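Local coordinates for protein pyridoxamine 5'-phosphate oxidase (Burkholderia, PDB 4HMW) that uses FMN and molecular oxygen to catalyse several oxidations in the terminal steps of phenazine antibiotic biosynthesis, releasing hydrogen peroxide, at residues B[15-20]-B[189-194]; B[31-36]-B[185-190]. All blocks are in the same frame, centred on the assembly; numbering follows the deposited sequence. Where two conformers were deposited one is given.

Contact 1: B[15-20]-B[189-194]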
loop_
_atom_site.group_PDB
_atom_site.type_symbol
_atom_site.label_atom_id
_atom_site.label_comp_id
_atom_site.label_asym_id
_atom_site.label_seq_id
_atom_site.Cartn_x
_atom_site.Cartn_y
_atom_site.Cartn_z
ATOM N N SER B 15 8.288 -17.325 6.493
ATOM C CA SER B 15 8.213 -15.998 5.906
ATOM C C SER B 15 9.595 -15.357 5.882
ATOM O O SER B 15 9.739 -14.153 5.733
ATOM C CB SER B 15 7.233 -15.169 6.714
ATOM O OG SER B 15 7.243 -15.621 8.052
ATOM N N VAL B 16 10.636 -16.173 6.057
ATOM C CA VAL B 16 12.003 -15.669 5.891
ATOM C C VAL B 16 12.751 -16.674 5.015
ATOM O O VAL B 16 12.366 -17.860 4.922
ATOM C CB VAL B 16 12.731 -15.471 7.250
ATOM C CG1 VAL B 16 12.197 -14.248 8.014
ATOM C CG2 VAL B 16 12.628 -16.743 8.089
ATOM N N ASP B 17 13.791 -16.185 4.358
ATOM C CA ASP B 17 14.698 -17.020 3.590
ATOM C C ASP B 17 14.029 -17.787 2.438
ATOM O O ASP B 17 14.486 -18.873 2.074
ATOM C CB ASP B 17 15.446 -17.970 4.537
ATOM C CG ASP B 17 16.121 -17.222 5.681
ATOM O OD1 ASP B 17 16.604 -16.084 5.443
ATOM O OD2 ASP B 17 16.166 -17.782 6.816
ATOM N N VAL B 18 13.002 -17.219 1.804
ATOM C CA VAL B 18 12.560 -17.854 0.576
ATOM C C VAL B 18 13.676 -17.765 -0.465
ATOM O O VAL B 18 14.559 -16.921 -0.380
ATOM C CB VAL B 18 11.242 -17.344 0.047
ATOM C CG1 VAL B 18 10.197 -17.440 1.187
ATOM C CG2 VAL B 18 11.393 -15.963 -0.560
ATOM N N LEU B 19 13.658 -18.683 -1.422
ATOM C CA LEU B 19 14.709 -18.718 -2.409
ATOM C C LEU B 19 14.503 -17.550 -3.366
ATOM O O LEU B 19 13.369 -17.179 -3.690
ATOM C CB LEU B 19 14.655 -20.002 -3.205
ATOM C CG LEU B 19 15.961 -20.336 -3.914
ATOM C CD1 LEU B 19 16.958 -20.982 -2.948
ATOM C CD2 LEU B 19 15.680 -21.239 -5.165
ATOM N N PHE B 20 15.595 -17.009 -3.857
ATOM C CA PHE B 20 15.536 -15.799 -4.700
ATOM C C PHE B 20 16.836 -15.816 -5.512
ATOM O O PHE B 20 17.691 -14.971 -5.350
ATOM C CB PHE B 20 15.427 -14.589 -3.792
ATOM C CG PHE B 20 15.254 -13.246 -4.507
ATOM C CD1 PHE B 20 15.034 -13.155 -5.881
ATOM C CD2 PHE B 20 15.308 -12.072 -3.766
ATOM C CE1 PHE B 20 14.873 -11.918 -6.483
ATOM C CE2 PHE B 20 15.156 -10.842 -4.370
ATOM C CZ PHE B 20 14.945 -10.761 -5.740
ATOM N N ALA B 189 12.837 -9.468 -0.292
ATOM C CA ALA B 189 12.562 -10.756 0.330
ATOM C C ALA B 189 13.281 -10.827 1.662
ATOM O O ALA B 189 14.487 -10.693 1.736
ATOM C CB ALA B 189 12.982 -11.885 -0.557
ATOM N N ALA B 190 12.517 -11.075 2.706
ATOM C CA ALA B 190 13.032 -11.088 4.075
ATOM C C ALA B 190 14.054 -12.206 4.265
ATOM O O ALA B 190 13.950 -13.300 3.673
ATOM C CB ALA B 190 11.885 -11.285 5.061
ATOM N N SER B 191 15.017 -11.926 5.138
ATOM C CA SER B 191 16.059 -12.873 5.549
ATOM C C SER B 191 16.061 -12.951 7.041
ATOM O O SER B 191 15.949 -11.933 7.712
ATOM C CB SER B 191 17.418 -12.361 5.146
ATOM O OG SER B 191 17.518 -12.237 3.750
ATOM N N SER B 192 16.228 -14.151 7.582
ATOM C CA SER B 192 16.262 -14.271 9.039
ATOM C C SER B 192 17.438 -13.535 9.693
ATOM O O SER B 192 17.323 -13.160 10.866
ATOM C CB SER B 192 16.197 -15.730 9.477
ATOM O OG SER B 192 17.327 -16.444 9.014
ATOM N N ASP B 193 18.561 -13.354 8.984
ATOM C CA ASP B 193 19.714 -12.630 9.551
ATOM C C ASP B 193 19.558 -11.108 9.380
ATOM O O ASP B 193 20.483 -10.368 9.670
ATOM C CB ASP B 193 21.089 -13.146 8.989
ATOM C CG ASP B 193 21.273 -12.915 7.475
ATOM O OD1 ASP B 193 20.452 -12.221 6.827
ATOM O OD2 ASP B 193 22.248 -13.485 6.913
ATOM N N ARG B 194 18.384 -10.686 8.888
ATOM C CA ARG B 194 18.021 -9.267 8.720
ATOM C C ARG B 194 18.691 -8.571 7.530
ATOM O O ARG B 194 18.423 -7.397 7.257
ATOM C CB ARG B 194 18.282 -8.453 10.010
ATOM C CG ARG B 194 17.385 -8.854 11.195
ATOM C CD ARG B 194 17.615 -7.995 12.414
ATOM N NE ARG B 194 16.866 -8.496 13.562
ATOM C CZ ARG B 194 15.715 -7.994 14.003
ATOM N NH1 ARG B 194 15.153 -6.958 13.406
ATOM N NH2 ARG B 194 15.136 -8.532 15.063
HETATM O O HOH W 1 19.027 -15.275 6.709
HETATM O O HOH W 2 17.854 -15.112 3.244
HETATM O O HOH W 3 11.702 -14.470 2.396
#

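Contact 2: B[31-36]-B[185-190]. With FMN (flavin mononucleotide), chain C.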
loop_
_atom_site.group_PDB
_atom_site.type_symbol
_atom_site.label_atom_id
_atom_site.label_comp_id
_atom_site.label_asym_id
_atom_site.label_seq_id
_atom_site.Cartn_x
_atom_site.Cartn_y
_atom_site.Cartn_z
ATOM N N ILE B 31 9.137 -7.521 -15.396
ATOM C CA ILE B 31 7.838 -8.178 -15.443
ATOM C C ILE B 31 7.989 -9.698 -15.424
ATOM O O ILE B 31 7.146 -10.408 -14.862
ATOM C CB ILE B 31 7.029 -7.749 -16.667
ATOM C CG1 ILE B 31 6.697 -6.256 -16.596
ATOM C CG2 ILE B 31 5.766 -8.519 -16.741
ATOM C CD1 ILE B 31 5.786 -5.862 -15.448
ATOM N N THR B 32 9.077 -10.196 -16.017
ATOM C CA THR B 32 9.352 -11.631 -16.002
ATOM C C THR B 32 9.454 -12.123 -14.548
ATOM O O THR B 32 8.917 -13.172 -14.201
ATOM C CB THR B 32 10.675 -11.948 -16.735
ATOM O OG1 THR B 32 10.574 -11.533 -18.104
ATOM C CG2 THR B 32 11.027 -13.427 -16.674
ATOM N N LEU B 33 10.131 -11.346 -13.701
ATOM C CA LEU B 33 10.347 -11.728 -12.307
ATOM C C LEU B 33 9.049 -11.560 -11.514
ATOM O O LEU B 33 8.723 -12.376 -10.658
ATOM C CB LEU B 33 11.480 -10.903 -11.683
ATOM C CG LEU B 33 11.901 -11.265 -10.261
ATOM C CD1 LEU B 33 12.291 -12.722 -10.181
ATOM C CD2 LEU B 33 13.045 -10.382 -9.733
ATOM N N LEU B 34 8.297 -10.508 -11.824
ATOM C CA LEU B 34 6.989 -10.324 -11.198
ATOM C C LEU B 34 6.099 -11.537 -11.417
ATOM O O LEU B 34 5.473 -12.038 -10.490
ATOM C CB LEU B 34 6.323 -9.051 -11.734
ATOM C CG LEU B 34 4.863 -8.768 -11.388
ATOM C CD1 LEU B 34 4.687 -8.667 -9.894
ATOM C CD2 LEU B 34 4.413 -7.462 -12.119
ATOM N N LYS B 35 6.042 -12.015 -12.647
ATOM C CA LYS B 35 5.226 -13.183 -12.932
ATOM C C LYS B 35 5.712 -14.428 -12.216
ATOM O O LYS B 35 4.899 -15.259 -11.777
ATOM C CB LYS B 35 5.117 -13.429 -14.427
ATOM C CG LYS B 35 4.345 -12.349 -15.176
ATOM C CD LYS B 35 4.192 -12.713 -16.672
ATOM C CE LYS B 35 3.444 -11.627 -17.384
ATOM N NZ LYS B 35 3.557 -11.759 -18.844
ATOM N N ARG B 36 7.031 -14.581 -12.117
ATOM C CA ARG B 36 7.575 -15.761 -11.444
ATOM C C ARG B 36 7.184 -15.730 -9.978
ATOM O O ARG B 36 6.760 -16.736 -9.410
ATOM C CB ARG B 36 9.098 -15.808 -11.561
ATOM C CG ARG B 36 9.630 -16.281 -12.895
ATOM C CD ARG B 36 11.162 -16.428 -12.840
ATOM N NE ARG B 36 11.720 -16.384 -14.183
ATOM C CZ ARG B 36 13.003 -16.208 -14.455
ATOM N NH1 ARG B 36 13.869 -16.072 -13.465
ATOM N NH2 ARG B 36 13.411 -16.172 -15.729
ATOM N N MET B 185 10.908 -0.875 -10.457
ATOM C CA MET B 185 10.364 -1.907 -9.576
ATOM C C MET B 185 11.370 -2.331 -8.531
ATOM O O MET B 185 12.540 -2.316 -8.775
ATOM C CB MET B 185 9.960 -3.139 -10.375
ATOM C CG MET B 185 8.820 -2.839 -11.283
ATOM S SD MET B 185 8.168 -4.221 -12.189
ATOM C CE MET B 185 7.942 -5.419 -10.964
ATOM N N GLU B 186 10.896 -2.703 -7.351
ATOM C CA GLU B 186 11.780 -3.315 -6.371
ATOM C C GLU B 186 11.184 -4.594 -5.899
ATOM O O GLU B 186 9.943 -4.693 -5.659
ATOM C CB GLU B 186 12.030 -2.450 -5.115
ATOM C CG GLU B 186 13.060 -3.178 -4.173
ATOM C CD GLU B 186 13.194 -2.657 -2.724
ATOM O OE1 GLU B 186 12.848 -1.466 -2.434
ATOM O OE2 GLU B 186 13.690 -3.453 -1.870
ATOM N N PHE B 187 12.066 -5.578 -5.762
ATOM C CA PHE B 187 11.721 -6.892 -5.243
ATOM C C PHE B 187 12.439 -7.036 -3.921
ATOM O O PHE B 187 13.658 -6.879 -3.858
ATOM C CB PHE B 187 12.190 -7.936 -6.227
ATOM C CG PHE B 187 11.434 -7.907 -7.529
ATOM C CD1 PHE B 187 11.810 -7.016 -8.522
ATOM C CD2 PHE B 187 10.370 -8.750 -7.760
ATOM C CE1 PHE B 187 11.131 -6.938 -9.695
ATOM C CE2 PHE B 187 9.691 -8.693 -8.964
ATOM C CZ PHE B 187 10.078 -7.773 -9.936
ATOM N N TRP B 188 11.689 -7.324 -2.867
ATOM C CA TRP B 188 12.228 -7.435 -1.495
ATOM C C TRP B 188 11.862 -8.772 -0.876
ATOM O O TRP B 188 10.710 -9.169 -0.920
ATOM C CB TRP B 188 11.615 -6.324 -0.665
ATOM C CG TRP B 188 12.067 -6.144 0.777
ATOM C CD1 TRP B 188 12.948 -5.219 1.230
ATOM C CD2 TRP B 188 11.627 -6.862 1.937
ATOM N NE1 TRP B 188 13.085 -5.286 2.588
ATOM C CE2 TRP B 188 12.265 -6.266 3.062
ATOM C CE3 TRP B 188 10.713 -7.891 2.152
ATOM C CZ2 TRP B 188 12.062 -6.712 4.359
ATOM C CZ3 TRP B 188 10.497 -8.313 3.455
ATOM C CH2 TRP B 188 11.168 -7.725 4.537
ATOM N N ALA B 189 12.837 -9.468 -0.292
ATOM C CA ALA B 189 12.562 -10.756 0.330
ATOM C C ALA B 189 13.281 -10.827 1.662
ATOM O O ALA B 189 14.487 -10.693 1.736
ATOM C CB ALA B 189 12.982 -11.885 -0.557
ATOM N N ALA B 190 12.517 -11.075 2.706
ATOM C CA ALA B 190 13.032 -11.088 4.075
ATOM C C ALA B 190 14.054 -12.206 4.265
ATOM O O ALA B 190 13.950 -13.300 3.673
ATOM C CB ALA B 190 11.885 -11.285 5.061
HETATM N N1 FMN C . 11.564 -0.104 7.129
HETATM C C2 FMN C . 11.750 0.940 7.993
HETATM O O2 FMN C . 12.563 1.812 7.743
HETATM N N3 FMN C . 10.982 1.036 9.122
HETATM C C4 FMN C . 10.068 0.059 9.432
HETATM O O4 FMN C . 9.392 0.180 10.473
HETATM C C4A FMN C . 9.894 -1.020 8.573
HETATM N N5 FMN C . 9.002 -2.033 8.882
HETATM C C5A FMN C . 8.834 -3.077 7.969
HETATM C C6 FMN C . 7.922 -4.069 8.259
HETATM C C7 FMN C . 7.707 -5.101 7.368
HETATM C C7M FMN C . 6.711 -6.147 7.729
HETATM C C8 FMN C . 8.442 -5.168 6.191
HETATM C C8M FMN C . 8.213 -6.264 5.203
HETATM C C9 FMN C . 9.356 -4.174 5.895
HETATM C C9A FMN C . 9.590 -3.147 6.801
HETATM N N10 FMN C . 10.538 -2.124 6.536
HETATM C C10 FMN C . 10.669 -1.088 7.425
HETATM C "C1'" FMN C . 11.399 -2.087 5.325
HETATM C "C2'" FMN C . 10.763 -1.242 4.218
HETATM O "O2'" FMN C . 9.678 -1.934 3.583
HETATM C "C3'" FMN C . 11.775 -0.831 3.147
HETATM O "O3'" FMN C . 12.354 -2.006 2.618
HETATM C "C4'" FMN C . 12.842 0.128 3.707
HETATM O "O4'" FMN C . 12.277 0.916 4.738
HETATM C "C5'" FMN C . 13.492 0.952 2.607
HETATM O "O5'" FMN C . 12.509 1.653 1.874
HETATM P P FMN C . 12.903 2.842 0.884
HETATM O O1P FMN C . 13.283 4.048 1.723
HETATM O O2P FMN C . 14.099 2.373 0.042
HETATM O O3P FMN C . 11.666 3.123 0.103
#

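Contact 1: B[15-20]-B[189-194]
Asp17 grips Ser192 with both carboxylate oxygens. OD2 of Asp17 takes the hydroxyl of Ser192 on its syn lone pair (OG to OD2 2.8 Å), while OD1 receives the backbone N of Ser192 at 2.9 Å, on the syn side but 35° out of the carboxylate plane. The Ser192 hydroxyl sits between its own backbone N and carbonyl carbon (chi1 63°), on the same carboxylate as that N-H. Two waters also donate to OD1 of Asp17: one reaches on to OG of Ser192 and accepts from N of Asp193, the other donates to OG of Ser191, whose hydroxyl is also bonded to O of Leu195. The carboxylate thus meets the start of the type I turn Ser191 to Arg194, closed by N of Arg194 on O of Ser191. In the backbone, N of Asp17 donates to O of Ala190 (3.0 Å, N-H...O 155°). The same carbonyl also accepts from Arg197 NH2 and from a third water, which in turn accepts from N of Val18. Apolar contacts flank these bonds: Val16 CG1 lies 4.2 Å from Ala190 CB, and Phe20 CD2 lies 4.0 Å from Ala189 CB. The contact fastens the N-terminal segment, ahead of helix 30-43, over the connection from strand 184-189 to strand 197-204, with Phe20 turned edge-to-face against Trp37 of that helix.

Contact 2: B[31-36]-B[185-190]
Leu33 lies across one face of the Phe187 ring, the main apolar contact between helix 31-36 and strand 185-189. Followed outward, CB of Leu33 lies off the face, just beyond its CZ end, 3.8 Å from CZ of Phe187. CG, anti to the backbone N (chi1 -175°), comes 3.6 Å from CE2 of Phe187. From there CD2 reaches over the middle of the ring, 3.6 Å from the centroid and 7° off the normal, in a CH-pi contact. The two side chains slide past each other in opposite directions, Leu33 running back over the ring toward CG of Phe187 as the ring extends toward the helix. The Leu34 backbone comes next: its CA lies in the ring plane at the edge, while its N, 3.7 Å from CE2 of Phe187, approaches obliquely. Earlier on the strand, the Met185 chain bends at chi3, and its CE touches CB of Leu34 at 4.1 Å; SD of Met185 is 4.4 Å from CD1 of Ile31. Ile111 of strand 109-119 packs on Leu34, Met185 and Phe187, and Trp37 meets Phe187 edge-to-face. The short segment axes approach to 10.0 Å and cross at 37°, the helix lying on the split beta-barrel of the pyridoxamine 5'-phosphate oxidase family. Trp188 takes no part in the helix contact and belongs to the FMN pocket, where its CH2 is 3.4 Å from the flavin methyl C8M. With no hydrogen bond across and all five touching residues buried, shape fit and water exclusion, not directional polar bonds, keep helix on sheet.

In the fold
Contacts 1 and 2 meet at the C-terminal end of strand 184-189, sharing Ala189 and the following Ala190; their centres are 14 Å apart. Phe20 joins them directly: its CZ is 4.0 Å from CB of Phe187, and its CE1 is 4.0 Å from CD2 of Leu33, extending the apolar layer under helix 30-43 into the N-terminal segment. The FMN pocket touches contact 2 through Trp188 and lies close to contact 1, the side chain of Ala190 being about 6 Å from the bound FMN. Phe20 and Phe187 each lie about 7 Å, side chain to side chain, from the FMN-binding Arg198. The second subunit completes the cofactor site, with Arg66, Lys88 and Ser146 among its hydrogen-bonding residues.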